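Local coordinates for autoinducer 2-binding protein LsrB (Clostridium saccharobutylicum DSM 13864, PDB 6DSP), which binds the quorum-sensing signal autoinducer-2, held here as a tetrahydroxylated tetrahydrofuran, in the manner of bacterial solute-binding proteins, at residues C157-N162 with I220-S225; G131-Q136 with T248-P253; S196-E201 with D224-P229; V122-P127 with N169-E174. One frame throughout, in Å; residues are numbered along the deposited sequence.

Contact 1 (C157-N162 with I220-S225); sequences CWHYSN and IICNDS. With PAV ((2R,4S)-2-methyl-2,3,3,4-tetrahydroxytetrahydrofuran), chain C.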
loop_
_atom_site.group_PDB
_atom_site.type_symbol
_atom_site.label_atom_id
_atom_site.label_comp_id
_atom_site.label_asym_id
_atom_site.label_seq_id
_atom_site.Cartn_x
_atom_site.Cartn_y
_atom_site.Cartn_z
ATOM N N CYS A 157 0.016 18.166 5.793
ATOM C CA CYS A 157 0.430 17.804 4.434
ATOM C C CYS A 157 0.540 16.298 4.356
ATOM O O CYS A 157 0.404 15.589 5.359
ATOM C CB CYS A 157 1.770 18.464 4.029
ATOM S SG CYS A 157 3.249 17.827 4.827
ATOM N N TRP A 158 0.805 15.816 3.137
ATOM C CA TRP A 158 1.010 14.402 2.847
ATOM C C TRP A 158 2.497 14.144 2.581
ATOM O O TRP A 158 3.183 14.975 1.963
ATOM C CB TRP A 158 0.218 13.981 1.594
ATOM C CG TRP A 158 -1.264 14.117 1.717
ATOM C CD1 TRP A 158 -1.991 15.274 1.672
ATOM C CD2 TRP A 158 -2.204 13.050 1.839
ATOM N NE1 TRP A 158 -3.334 14.980 1.797
ATOM C CE2 TRP A 158 -3.491 13.624 1.893
ATOM C CE3 TRP A 158 -2.085 11.661 1.904
ATOM C CZ2 TRP A 158 -4.647 12.855 2.048
ATOM C CZ3 TRP A 158 -3.219 10.897 2.046
ATOM C CH2 TRP A 158 -4.488 11.485 2.100
ATOM N N HIS A 159 2.992 13.015 3.086
ATOM C CA HIS A 159 4.381 12.554 2.889
ATOM C C HIS A 159 4.294 11.091 2.478
ATOM O O HIS A 159 3.877 10.241 3.272
ATOM C CB HIS A 159 5.181 12.718 4.194
ATOM C CG HIS A 159 6.570 12.136 4.141
ATOM N ND1 HIS A 159 7.381 12.060 5.258
ATOM C CD2 HIS A 159 7.272 11.564 3.123
ATOM C CE1 HIS A 159 8.526 11.474 4.930
ATOM N NE2 HIS A 159 8.482 11.161 3.646
ATOM N N TYR A 160 4.647 10.799 1.227
ATOM C CA TYR A 160 4.586 9.405 0.773
ATOM C C TYR A 160 5.721 9.153 -0.219
ATOM O O TYR A 160 6.738 9.851 -0.210
ATOM C CB TYR A 160 3.165 9.018 0.349
ATOM C CG TYR A 160 2.473 9.828 -0.720
ATOM C CD1 TYR A 160 1.859 11.038 -0.427
ATOM C CD2 TYR A 160 2.373 9.330 -2.019
ATOM C CE1 TYR A 160 1.133 11.719 -1.406
ATOM C CE2 TYR A 160 1.674 10.030 -2.993
ATOM C CZ TYR A 160 1.058 11.220 -2.670
ATOM O OH TYR A 160 0.326 11.903 -3.601
ATOM N N SER A 161 5.568 8.114 -1.043
ATOM C CA SER A 161 6.693 7.622 -1.838
ATOM C C SER A 161 7.011 8.494 -3.046
ATOM O O SER A 161 8.141 8.951 -3.200
ATOM C CB SER A 161 6.446 6.180 -2.251
ATOM O OG SER A 161 5.289 6.058 -3.071
ATOM N N ASN A 162 6.059 8.660 -3.960
ATOM C CA ASN A 162 6.352 9.338 -5.214
ATOM C C ASN A 162 5.040 9.772 -5.865
ATOM O O ASN A 162 3.955 9.297 -5.503
ATOM C CB ASN A 162 7.224 8.460 -6.149
ATOM C CG ASN A 162 6.437 7.285 -6.754
ATOM O OD1 ASN A 162 5.533 7.495 -7.538
ATOM N ND2 ASN A 162 6.770 6.044 -6.357
ATOM N N ILE A 220 0.763 15.235 9.834
ATOM C CA ILE A 220 1.494 14.749 8.651
ATOM C C ILE A 220 0.935 13.381 8.319
ATOM O O ILE A 220 1.023 12.465 9.146
ATOM C CB ILE A 220 3.017 14.669 8.892
ATOM C CG1 ILE A 220 3.553 15.997 9.468
ATOM C CG2 ILE A 220 3.722 14.298 7.540
ATOM C CD1 ILE A 220 5.009 15.927 9.890
ATOM N N ILE A 221 0.325 13.258 7.134
ATOM C CA ILE A 221 -0.303 12.003 6.716
ATOM C C ILE A 221 0.729 11.249 5.888
ATOM O O ILE A 221 1.065 11.671 4.780
ATOM C CB ILE A 221 -1.587 12.245 5.893
ATOM C CG1 ILE A 221 -2.601 13.118 6.685
ATOM C CG2 ILE A 221 -2.201 10.907 5.518
ATOM C CD1 ILE A 221 -3.792 13.546 5.821
ATOM N N CYS A 222 1.196 10.125 6.417
ATOM C CA CYS A 222 2.305 9.367 5.820
ATOM C C CYS A 222 1.768 8.058 5.244
ATOM O O CYS A 222 1.947 6.991 5.847
ATOM C CB CYS A 222 3.353 9.087 6.895
ATOM S SG CYS A 222 4.059 10.624 7.538
ATOM N N ASN A 223 1.117 8.139 4.067
ATOM C CA ASN A 223 0.484 6.985 3.432
ATOM C C ASN A 223 1.475 6.110 2.663
ATOM O O ASN A 223 1.285 5.820 1.480
ATOM C CB ASN A 223 -0.665 7.431 2.517
ATOM C CG ASN A 223 -0.259 8.558 1.549
ATOM O OD1 ASN A 223 0.382 9.542 1.947
ATOM N ND2 ASN A 223 -0.687 8.440 0.304
ATOM N N ASP A 224 2.537 5.687 3.356
ATOM C CA ASP A 224 3.594 4.867 2.783
ATOM C C ASP A 224 4.373 4.238 3.934
ATOM O O ASP A 224 4.674 4.901 4.931
ATOM C CB ASP A 224 4.513 5.712 1.911
ATOM C CG ASP A 224 5.760 4.936 1.498
ATOM O OD1 ASP A 224 5.622 4.043 0.627
ATOM O OD2 ASP A 224 6.843 5.180 2.084
ATOM N N SER A 225 4.727 2.957 3.770
ATOM C CA SER A 225 5.347 2.157 4.818
ATOM C C SER A 225 6.784 2.573 5.156
ATOM O O SER A 225 7.319 2.099 6.165
ATOM C CB SER A 225 5.303 0.675 4.495
ATOM O OG SER A 225 6.137 0.386 3.405
HETATM O O2 PAV C . 1.189 2.322 2.174
HETATM C C2 PAV C . 1.866 1.123 1.742
HETATM C C1 PAV C . 1.906 0.035 2.838
HETATM O O5 PAV C . 3.335 1.555 1.644
HETATM C C5 PAV C . 3.935 0.716 0.756
HETATM C C4 PAV C . 2.833 -0.124 0.084
HETATM O O4 PAV C . 3.046 -0.192 -1.323
HETATM C C3 PAV C . 1.569 0.635 0.502
HETATM O O3 PAV C . 0.474 -0.236 0.570
HETATM O O13 PAV C . 1.325 1.700 -0.389
#
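Trp158 and Ile221 are bridge partners on neighbouring parallel strands, 155-160 and 219-222, in the middle of a four-stranded parallel sheet. Two nearly straight backbone bonds join the strands. Ile221 N donates to Cys157 O at 2.9 Å, and His159 N donates to Ile221 O at the same length. On the face with Trp158, the two side chains run side by side and point the same way. Ile221 CG2 sits over the six-membered ring, 3.6 Å from Trp158 CZ3, in a CH-pi contact, while Ile221 CD1 lies over the same face of the indole, offset toward its rim. The indole NE1 is bound by Glu176. Cys157, His159, Ile220 and Cys222 share the other face, where Ile220 CG2 lies 4.0 Å from His159 CB. The His159 ring is held by Ser196 and Gln231.

Such a sheet, with helices on both faces, is the Rossmann-like core of a periplasmic binding protein lobe, and ligand residues follow the strand ends. Here Asn223 is the centre of an inverse gamma turn. With chi1 at 50°, Asn223 CG sits between the backbone N and the carbonyl carbon, which carries it toward strand 155-160. The amide beyond it meets two rings. Asn223 OD1 meets the edge of the indole at Trp158 CE3, 3.3 Å away. Asn223 ND2 lies over the Tyr160 ring, 3.6 Å from Tyr160 CG. OD1 is buried without a polar partner in the model. Beyond it, Asp224 CB packs 3.9 Å from Tyr160 CB. Ser225 N then donates to ligand O5 at 2.9 Å.

Contact 2 (G131-Q136 with T248-P253); sequences GQMLVQ and TGFASP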
loop_
_atom_site.group_PDB
_atom_site.type_symbol
_atom_site.label_atom_id
_atom_site.label_comp_id
_atom_site.label_asym_id
_atom_site.label_seq_id
_atom_site.Cartn_x
_atom_site.Cartn_y
_atom_site.Cartn_z
ATOM N N GLY A 131 -8.373 6.602 1.718
ATOM C CA GLY A 131 -8.172 8.023 1.945
ATOM C C GLY A 131 -8.918 8.530 3.169
ATOM O O GLY A 131 -8.358 9.271 3.983
ATOM N N GLN A 132 -10.180 8.098 3.341
ATOM C CA GLN A 132 -10.956 8.541 4.501
ATOM C C GLN A 132 -10.412 7.932 5.793
ATOM O O GLN A 132 -10.387 8.597 6.830
ATOM C CB GLN A 132 -12.418 8.192 4.270
ATOM C CG GLN A 132 -12.968 9.042 3.146
ATOM C CD GLN A 132 -14.379 8.738 2.758
ATOM O OE1 GLN A 132 -14.800 9.074 1.638
ATOM N NE2 GLN A 132 -15.137 8.131 3.663
ATOM N N MET A 133 -9.946 6.668 5.743
ATOM C CA MET A 133 -9.330 6.063 6.918
ATOM C C MET A 133 -8.133 6.881 7.382
ATOM O O MET A 133 -7.986 7.129 8.588
ATOM C CB MET A 133 -8.891 4.641 6.573
ATOM C CG MET A 133 -8.210 3.917 7.714
ATOM S SD MET A 133 -7.666 2.324 7.051
ATOM C CE MET A 133 -6.820 1.652 8.493
ATOM N N LEU A 134 -7.269 7.315 6.449
ATOM C CA LEU A 134 -6.109 8.131 6.820
ATOM C C LEU A 134 -6.534 9.410 7.523
ATOM O O LEU A 134 -6.007 9.753 8.599
ATOM C CB LEU A 134 -5.277 8.441 5.576
ATOM C CG LEU A 134 -4.521 7.208 5.066
ATOM C CD1 LEU A 134 -4.215 7.455 3.611
ATOM C CD2 LEU A 134 -3.221 6.970 5.831
ATOM N N VAL A 135 -7.498 10.122 6.939
ATOM C CA VAL A 135 -7.950 11.377 7.524
ATOM C C VAL A 135 -8.593 11.141 8.885
ATOM O O VAL A 135 -8.361 11.911 9.830
ATOM C CB VAL A 135 -8.904 12.101 6.555
ATOM C CG1 VAL A 135 -9.451 13.348 7.223
ATOM C CG2 VAL A 135 -8.178 12.420 5.238
ATOM N N GLN A 136 -9.390 10.064 9.015
ATOM C CA GLN A 136 -10.065 9.787 10.283
ATOM C C GLN A 136 -9.075 9.452 11.388
ATOM O O GLN A 136 -9.256 9.866 12.539
ATOM C CB GLN A 136 -11.067 8.647 10.109
ATOM C CG GLN A 136 -11.840 8.367 11.390
ATOM C CD GLN A 136 -12.803 9.503 11.724
ATOM O OE1 GLN A 136 -13.560 9.967 10.865
ATOM N NE2 GLN A 136 -12.772 9.964 12.967
ATOM N N THR A 248 0.356 10.184 11.294
ATOM C CA THR A 248 -0.333 8.917 11.093
ATOM C C THR A 248 -0.013 8.443 9.692
ATOM O O THR A 248 0.702 9.123 8.950
ATOM C CB THR A 248 -1.848 9.034 11.340
ATOM O OG1 THR A 248 -2.406 7.721 11.460
ATOM C CG2 THR A 248 -2.550 9.829 10.243
ATOM N N GLY A 249 -0.516 7.269 9.327
ATOM C CA GLY A 249 -0.169 6.712 8.036
ATOM C C GLY A 249 -0.365 5.217 8.042
ATOM O O GLY A 249 -1.094 4.675 8.871
ATOM N N PHE A 250 0.285 4.566 7.072
ATOM C CA PHE A 250 0.184 3.121 6.907
ATOM C C PHE A 250 1.553 2.462 7.076
ATOM O O PHE A 250 2.513 2.836 6.376
ATOM C CB PHE A 250 -0.329 2.775 5.506
ATOM C CG PHE A 250 -1.787 3.128 5.255
ATOM C CD1 PHE A 250 -2.773 3.054 6.275
ATOM C CD2 PHE A 250 -2.185 3.480 3.968
ATOM C CE1 PHE A 250 -4.108 3.340 5.983
ATOM C CE2 PHE A 250 -3.522 3.756 3.671
ATOM C CZ PHE A 250 -4.482 3.686 4.684
ATOM N N ALA A 251 1.619 1.424 7.918
ATOM C CA ALA A 251 2.824 0.603 8.024
ATOM C C ALA A 251 2.469 -0.645 8.806
ATOM O O ALA A 251 1.542 -0.640 9.620
ATOM C CB ALA A 251 3.978 1.350 8.712
ATOM N N SER A 252 3.216 -1.724 8.557
ATOM C CA SER A 252 3.009 -2.934 9.334
ATOM C C SER A 252 3.358 -2.665 10.803
ATOM O O SER A 252 4.260 -1.880 11.115
ATOM C CB SER A 252 3.757 -4.130 8.728
ATOM O OG SER A 252 5.117 -3.823 8.437
ATOM N N PRO A 253 2.640 -3.294 11.731
ATOM C CA PRO A 253 2.713 -2.842 13.132
ATOM C C PRO A 253 4.049 -3.072 13.813
ATOM O O PRO A 253 4.454 -2.226 14.622
ATOM C CB PRO A 253 1.564 -3.606 13.803
ATOM C CG PRO A 253 1.332 -4.812 12.893
ATOM C CD PRO A 253 1.588 -4.303 11.505
#
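Leu134 reaches from helix 127-144 across to the Phe250 ring, just past the end of strand 246-249. From CB, CG is placed anti to the carbonyl carbon (chi1 -72°), beside the backbone N, and from there the methyls reach the ring. Leu134 CG comes to 3.5 Å from Phe250 CZ. The two methyls meet the ring differently. Leu134 CD1 takes the rim, 3.8 Å from Phe250 CE2. Leu134 CD2 stands over the ring centre, 3.7 Å from the Phe250 centroid and 10° off the ring normal. This is a CH-pi contact made squarely over the face. The same methyl also touches the strand end, with Leu134 CD2 3.8 Å from Gly249 CA.

Met133, the residue before, meets the ring in another way. Its chain is extended, and Met133 SD arrives at the ring edge 3.9 Å from Phe250 CE1. This is a Met-aromatic contact. Thr248 adds a smaller touch, its CG2 lying 3.8 Å from Leu134 O, while its hydroxyl bonds to Arg267 O.

The ring is thus packed on one face and at one edge by a single helix turn. Trp171 and Trp271 pack edge-to-face with it. The Phe250 side chain is about 4 Å, nearest atoms, from the bound ligand. The arrangement belongs to the aromatic wall of the ligand cleft, where a helix of the lobe backs a pocket residue beyond a strand end.

Contact 3 (S196-E201 with D224-P229); sequences SNQDAE and DSTALP. With PAV ((2R,4S)-2-methyl-2,3,3,4-tetrahydroxytetrahydrofuran), chain C.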
loop_
_atom_site.group_PDB
_atom_site.type_symbol
_atom_site.label_atom_id
_atom_site.label_comp_id
_atom_site.label_asym_id
_atom_site.label_seq_id
_atom_site.Cartn_x
_atom_site.Cartn_y
_atom_site.Cartn_z
ATOM N N SER A 196 9.596 10.627 -0.444
ATOM C CA SER A 196 10.854 10.043 0.035
ATOM C C SER A 196 11.236 8.746 -0.668
ATOM O O SER A 196 12.251 8.129 -0.296
ATOM C CB SER A 196 10.902 9.910 1.559
ATOM O OG SER A 196 9.733 9.282 2.057
ATOM N N ASN A 197 10.516 8.360 -1.706
ATOM C CA ASN A 197 11.008 7.380 -2.669
ATOM C C ASN A 197 11.231 6.000 -2.083
ATOM O O ASN A 197 11.989 5.196 -2.651
ATOM C CB ASN A 197 12.247 7.904 -3.404
ATOM C CG ASN A 197 11.985 9.264 -3.983
ATOM O OD1 ASN A 197 11.128 9.401 -4.822
ATOM N ND2 ASN A 197 12.698 10.265 -3.519
ATOM N N GLN A 198 10.574 5.708 -0.973
ATOM C CA GLN A 198 10.693 4.435 -0.259
ATOM C C GLN A 198 12.114 4.146 0.188
ATOM O O GLN A 198 12.471 2.980 0.406
ATOM C CB GLN A 198 10.083 3.269 -1.048
ATOM C CG GLN A 198 8.627 3.550 -1.353
ATOM C CD GLN A 198 7.958 2.486 -2.163
ATOM O OE1 GLN A 198 7.935 2.556 -3.395
ATOM N NE2 GLN A 198 7.459 1.471 -1.490
ATOM N N ASP A 199 12.927 5.179 0.349
ATOM C CA ASP A 199 14.279 5.030 0.846
ATOM C C ASP A 199 14.258 5.360 2.341
ATOM O O ASP A 199 13.901 6.476 2.719
ATOM C CB ASP A 199 15.192 5.976 0.070
ATOM C CG ASP A 199 16.612 5.808 0.479
ATOM O OD1 ASP A 199 16.984 6.226 1.576
ATOM O OD2 ASP A 199 17.326 5.124 -0.257
ATOM N N ALA A 200 14.623 4.392 3.182
ATOM C CA ALA A 200 14.449 4.545 4.611
ATOM C C ALA A 200 15.220 5.750 5.151
ATOM O O ALA A 200 14.682 6.527 5.957
ATOM C CB ALA A 200 14.842 3.250 5.320
ATOM N N GLU A 201 16.471 5.935 4.730
ATOM C CA GLU A 201 17.233 7.079 5.222
ATOM C C GLU A 201 16.672 8.394 4.685
ATOM O O GLU A 201 16.604 9.394 5.416
ATOM C CB GLU A 201 18.726 6.928 4.894
ATOM C CG GLU A 201 19.437 5.701 5.542
ATOM C CD GLU A 201 19.623 5.813 7.046
ATOM O OE1 GLU A 201 20.759 5.716 7.544
ATOM O OE2 GLU A 201 18.632 5.980 7.760
ATOM N N ASP A 224 2.537 5.687 3.356
ATOM C CA ASP A 224 3.594 4.867 2.783
ATOM C C ASP A 224 4.373 4.238 3.934
ATOM O O ASP A 224 4.674 4.901 4.931
ATOM C CB ASP A 224 4.513 5.712 1.911
ATOM C CG ASP A 224 5.760 4.936 1.498
ATOM O OD1 ASP A 224 5.622 4.043 0.627
ATOM O OD2 ASP A 224 6.843 5.180 2.084
ATOM N N SER A 225 4.727 2.957 3.770
ATOM C CA SER A 225 5.347 2.157 4.818
ATOM C C SER A 225 6.784 2.573 5.156
ATOM O O SER A 225 7.319 2.099 6.165
ATOM C CB SER A 225 5.303 0.675 4.495
ATOM O OG SER A 225 6.137 0.386 3.405
ATOM N N THR A 226 7.417 3.401 4.325
ATOM C CA THR A 226 8.720 3.980 4.616
ATOM C C THR A 226 8.571 5.387 5.173
ATOM O O THR A 226 9.223 5.752 6.162
ATOM C CB THR A 226 9.601 4.027 3.341
ATOM O OG1 THR A 226 9.609 2.753 2.701
ATOM C CG2 THR A 226 11.019 4.354 3.701
ATOM N N ALA A 227 7.700 6.190 4.561
ATOM C CA ALA A 227 7.495 7.549 5.061
ATOM C C ALA A 227 7.026 7.572 6.504
ATOM O O ALA A 227 7.433 8.447 7.269
ATOM C CB ALA A 227 6.465 8.264 4.202
ATOM N N LEU A 228 6.145 6.636 6.905
ATOM C CA LEU A 228 5.616 6.686 8.267
ATOM C C LEU A 228 6.695 6.468 9.322
ATOM O O LEU A 228 6.846 7.321 10.207
ATOM C CB LEU A 228 4.424 5.727 8.408
ATOM C CG LEU A 228 3.876 5.695 9.845
ATOM C CD1 LEU A 228 3.439 7.098 10.352
ATOM C CD2 LEU A 228 2.715 4.720 9.956
ATOM N N PRO A 229 7.483 5.381 9.294
ATOM C CA PRO A 229 8.548 5.260 10.307
ATOM C C PRO A 229 9.617 6.319 10.145
ATOM O O PRO A 229 10.176 6.780 11.145
ATOM C CB PRO A 229 9.083 3.838 10.112
ATOM C CG PRO A 229 8.657 3.454 8.674
ATOM C CD PRO A 229 7.315 4.150 8.491
HETATM O O2 PAV C . 1.189 2.322 2.174
HETATM C C2 PAV C . 1.866 1.123 1.742
HETATM C C1 PAV C . 1.906 0.035 2.838
HETATM O O5 PAV C . 3.335 1.555 1.644
HETATM C C5 PAV C . 3.935 0.716 0.756
HETATM C C4 PAV C . 2.833 -0.124 0.084
HETATM O O4 PAV C . 3.046 -0.192 -1.323
HETATM C C3 PAV C . 1.569 0.635 0.502
HETATM O O3 PAV C . 0.474 -0.236 0.570
HETATM O O13 PAV C . 1.325 1.700 -0.389
HETATM O O HOH W 1 8.750 6.953 0.834
HETATM O O HOH W 2 7.258 1.939 1.367
HETATM O O HOH W 3 12.016 1.063 2.647
#
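Thr226 is the tightly packed point between the turn before helix 200-213 and the start of helix 227-237. Its CG2, anti to the backbone N, presses on the facing helix, 3.6 Å from Ala200 CA. Thr226 OG1 lies 3.6 Å from Gln198 CA. Ser196 OG rests 4.0 Å from Ala227 CB, and its hydroxyl also bonds His159.

The facing segment bends as a type I' turn from Ser196 to Asp199, and Asp199 is the N-cap of its helix. Asp224 precedes the turn into the other helix and gives capping bonds: Asp224 OD2 takes Thr226 N at 2.9 Å from above the carboxylate plane and Ala227 N at 2.8 Å on the anti side. Both helices follow strands of the four-stranded parallel sheet, 187-195 and 219-222, and Asp224 and Ser225 line the ligand pocket.

The rest of the interface is looser, its polar links carried by water. One water joins Ser196 OG, Gln198 N and Asp224 OD2, giving that oxygen a third donor. A second links Gln198 NE2, Asp224 OD1, Ser225 OG and Thr226 OG1. Gln168 NE2 also bonds Asp224 OD1. Gln198 CG touches Asp224 OD1 at 3.6 Å, with amide and carboxylate planes 84° apart.

Contact 4 (V122-P127 with N169-E174); sequences VSQGTP and NSWQVE. With PAV ((2R,4S)-2-methyl-2,3,3,4-tetrahydroxytetrahydrofuran), chain C.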
loop_
_atom_site.group_PDB
_atom_site.type_symbol
_atom_site.label_atom_id
_atom_site.label_comp_id
_atom_site.label_asym_id
_atom_site.label_seq_id
_atom_site.Cartn_x
_atom_site.Cartn_y
_atom_site.Cartn_z
ATOM N N VAL A 122 -5.313 -7.764 -6.423
ATOM C CA VAL A 122 -5.741 -7.952 -5.037
ATOM C C VAL A 122 -5.425 -6.696 -4.244
ATOM O O VAL A 122 -4.259 -6.382 -3.955
ATOM C CB VAL A 122 -5.142 -9.203 -4.382
ATOM C CG1 VAL A 122 -5.650 -9.309 -2.956
ATOM C CG2 VAL A 122 -5.563 -10.436 -5.189
ATOM N N SER A 123 -6.482 -5.950 -3.914
ATOM C CA SER A 123 -6.335 -4.627 -3.326
ATOM C C SER A 123 -6.792 -4.595 -1.869
ATOM O O SER A 123 -7.822 -5.183 -1.506
ATOM C CB SER A 123 -7.161 -3.617 -4.126
ATOM O OG SER A 123 -7.103 -2.337 -3.516
ATOM N N GLN A 124 -6.069 -3.817 -1.066
ATOM C CA GLN A 124 -6.366 -3.613 0.335
ATOM C C GLN A 124 -7.600 -2.740 0.583
ATOM O O GLN A 124 -8.062 -2.680 1.730
ATOM C CB GLN A 124 -5.159 -2.974 1.041
ATOM C CG GLN A 124 -4.611 -1.685 0.398
ATOM C CD GLN A 124 -3.497 -1.921 -0.617
ATOM O OE1 GLN A 124 -3.608 -2.805 -1.474
ATOM N NE2 GLN A 124 -2.464 -1.097 -0.583
ATOM N N GLY A 125 -8.142 -2.063 -0.423
ATOM C CA GLY A 125 -9.363 -1.296 -0.222
ATOM C C GLY A 125 -9.563 -0.295 -1.330
ATOM O O GLY A 125 -8.684 -0.060 -2.164
ATOM N N THR A 126 -10.767 0.297 -1.347
ATOM C CA THR A 126 -11.005 1.332 -2.341
ATOM C C THR A 126 -10.274 2.604 -1.928
ATOM O O THR A 126 -9.994 2.827 -0.734
ATOM C CB THR A 126 -12.496 1.623 -2.480
ATOM O OG1 THR A 126 -12.941 2.249 -1.270
ATOM C CG2 THR A 126 -13.305 0.329 -2.738
ATOM N N PRO A 127 -9.989 3.488 -2.888
ATOM C CA PRO A 127 -9.281 4.716 -2.514
ATOM C C PRO A 127 -10.119 5.632 -1.646
ATOM O O PRO A 127 -9.573 6.357 -0.818
ATOM C CB PRO A 127 -8.873 5.348 -3.857
ATOM C CG PRO A 127 -9.719 4.712 -4.866
ATOM C CD PRO A 127 -10.117 3.336 -4.343
ATOM N N ASN A 169 -1.149 7.586 -4.633
ATOM C CA ASN A 169 -1.743 8.787 -5.207
ATOM C C ASN A 169 -3.270 8.717 -5.244
ATOM O O ASN A 169 -3.931 9.735 -5.043
ATOM C CB ASN A 169 -1.125 9.074 -6.570
ATOM C CG ASN A 169 0.266 9.615 -6.423
ATOM O OD1 ASN A 169 0.437 10.783 -6.100
ATOM N ND2 ASN A 169 1.259 8.762 -6.591
ATOM N N SER A 170 -3.849 7.536 -5.457
ATOM C CA SER A 170 -5.307 7.458 -5.443
ATOM C C SER A 170 -5.846 7.793 -4.062
ATOM O O SER A 170 -6.907 8.424 -3.946
ATOM C CB SER A 170 -5.804 6.097 -5.954
ATOM O OG SER A 170 -5.615 5.043 -5.027
ATOM N N TRP A 171 -5.123 7.412 -3.008
ATOM C CA TRP A 171 -5.563 7.752 -1.663
ATOM C C TRP A 171 -5.434 9.243 -1.391
ATOM O O TRP A 171 -6.294 9.816 -0.729
ATOM C CB TRP A 171 -4.789 6.950 -0.620
ATOM C CG TRP A 171 -4.752 5.477 -0.880
ATOM C CD1 TRP A 171 -5.611 4.730 -1.610
ATOM C CD2 TRP A 171 -3.704 4.593 -0.462
ATOM N NE1 TRP A 171 -5.177 3.424 -1.672
ATOM C CE2 TRP A 171 -4.001 3.323 -0.975
ATOM C CE3 TRP A 171 -2.538 4.756 0.304
ATOM C CZ2 TRP A 171 -3.178 2.218 -0.737
ATOM C CZ3 TRP A 171 -1.715 3.663 0.514
ATOM C CH2 TRP A 171 -2.040 2.409 -0.013
ATOM N N GLN A 172 -4.340 9.867 -1.833
ATOM C CA GLN A 172 -4.161 11.300 -1.654
ATOM C C GLN A 172 -5.280 12.057 -2.345
ATOM O O GLN A 172 -5.871 12.960 -1.756
ATOM C CB GLN A 172 -2.784 11.717 -2.171
ATOM C CG GLN A 172 -2.371 13.112 -1.806
ATOM C CD GLN A 172 -2.793 14.194 -2.761
ATOM O OE1 GLN A 172 -3.580 13.988 -3.646
ATOM N NE2 GLN A 172 -2.269 15.381 -2.534
ATOM N N VAL A 173 -5.641 11.640 -3.546
ATOM C CA VAL A 173 -6.697 12.351 -4.270
ATOM C C VAL A 173 -8.010 12.268 -3.509
ATOM O O VAL A 173 -8.717 13.271 -3.346
ATOM C CB VAL A 173 -6.822 11.806 -5.703
ATOM C CG1 VAL A 173 -8.084 12.313 -6.341
ATOM C CG2 VAL A 173 -5.600 12.209 -6.515
ATOM N N GLU A 174 -8.361 11.075 -3.034
ATOM C CA GLU A 174 -9.620 10.917 -2.313
ATOM C C GLU A 174 -9.561 11.556 -0.936
ATOM O O GLU A 174 -10.562 12.142 -0.488
ATOM C CB GLU A 174 -9.971 9.440 -2.200
ATOM C CG GLU A 174 -10.387 8.824 -3.547
ATOM C CD GLU A 174 -11.528 9.597 -4.183
ATOM O OE1 GLU A 174 -12.486 9.913 -3.461
ATOM O OE2 GLU A 174 -11.424 9.934 -5.384
HETATM O O2 PAV C . 1.189 2.322 2.174
HETATM C C2 PAV C . 1.866 1.123 1.742
HETATM C C1 PAV C . 1.906 0.035 2.838
HETATM O O5 PAV C . 3.335 1.555 1.644
HETATM C C5 PAV C . 3.935 0.716 0.756
HETATM C C4 PAV C . 2.833 -0.124 0.084
HETATM O O4 PAV C . 3.046 -0.192 -1.323
HETATM C C3 PAV C . 1.569 0.635 0.502
HETATM O O3 PAV C . 0.474 -0.236 0.570
HETATM O O13 PAV C . 1.325 1.700 -0.389
HETATM O O HOH W 4 -6.317 1.194 -3.142
#
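Pro127 packs against one side of helix 166-182, and most of the direct contact is van der Waals. Pro127 CB lies 3.5 Å from Ser170 OG, whose hydroxyl bonds to Asp167 O. Pro127 CA meets the indole edge 3.8 Å from Trp171 CD1. Pro127 O sits 3.4 Å from Glu174 CB. The Glu174 chain bends at chi2, and its carboxylate forms a salt bridge with Lys177.

Polar groups meet other parts of the indole edge. Gln124 NE2 lies in the ring plane, 3.4 Å from Trp171 CZ2, with amide and ring planes 65° apart. The Gln124 amide is held by Asp110 through NE2 and by Gln276 through OE1.

The chain here leaves strand 120-123 of the eight-stranded sheet and enters helix 127-144, which packs beside the four-stranded sheet. This fits one of the hinge crossings between the two lobes of a periplasmic binding protein. An ST turn shapes the crossing, with Gly125 N donating to Ser123 OG at 3.3 Å. Thr126 is the N-cap of the following helix.

A water bridges the two segments. It donates to Gly125 O and accepts from Trp171 NE1, lying in the indole plane.

Both pocket residues also approach the ligand. Gln124 NE2 is 3.3 Å from ligand O3, and Trp171 CH2 is 3.5 Å from ligand O13.

How the contacts relate
From the N terminus, contact 4 opens first, at 122-127, and contact 2 follows at 131-136. Contact 1 opens at 157-162. Contact 4 closes at 169-174, so it crosses both. Contact 3 opens at 196-201. Contact 1 closes at 220-225, and contact 3 closes at 224-229, overlapping it at Asp224 and Ser225. Contact 2 closes last, at 248-253, and its span encloses contacts 1 and 3. Contact 1 joins two strands of the four-stranded sheet, contact 2 a helix to its edge strand, contact 3 two helix starts, and contact 4 the chain leaving the eight-stranded sheet to helix 166-182. Backbone bonds of Cys222 to Thr248 and Phe250 join contacts 1 and 2. All four include ligand-pocket residues.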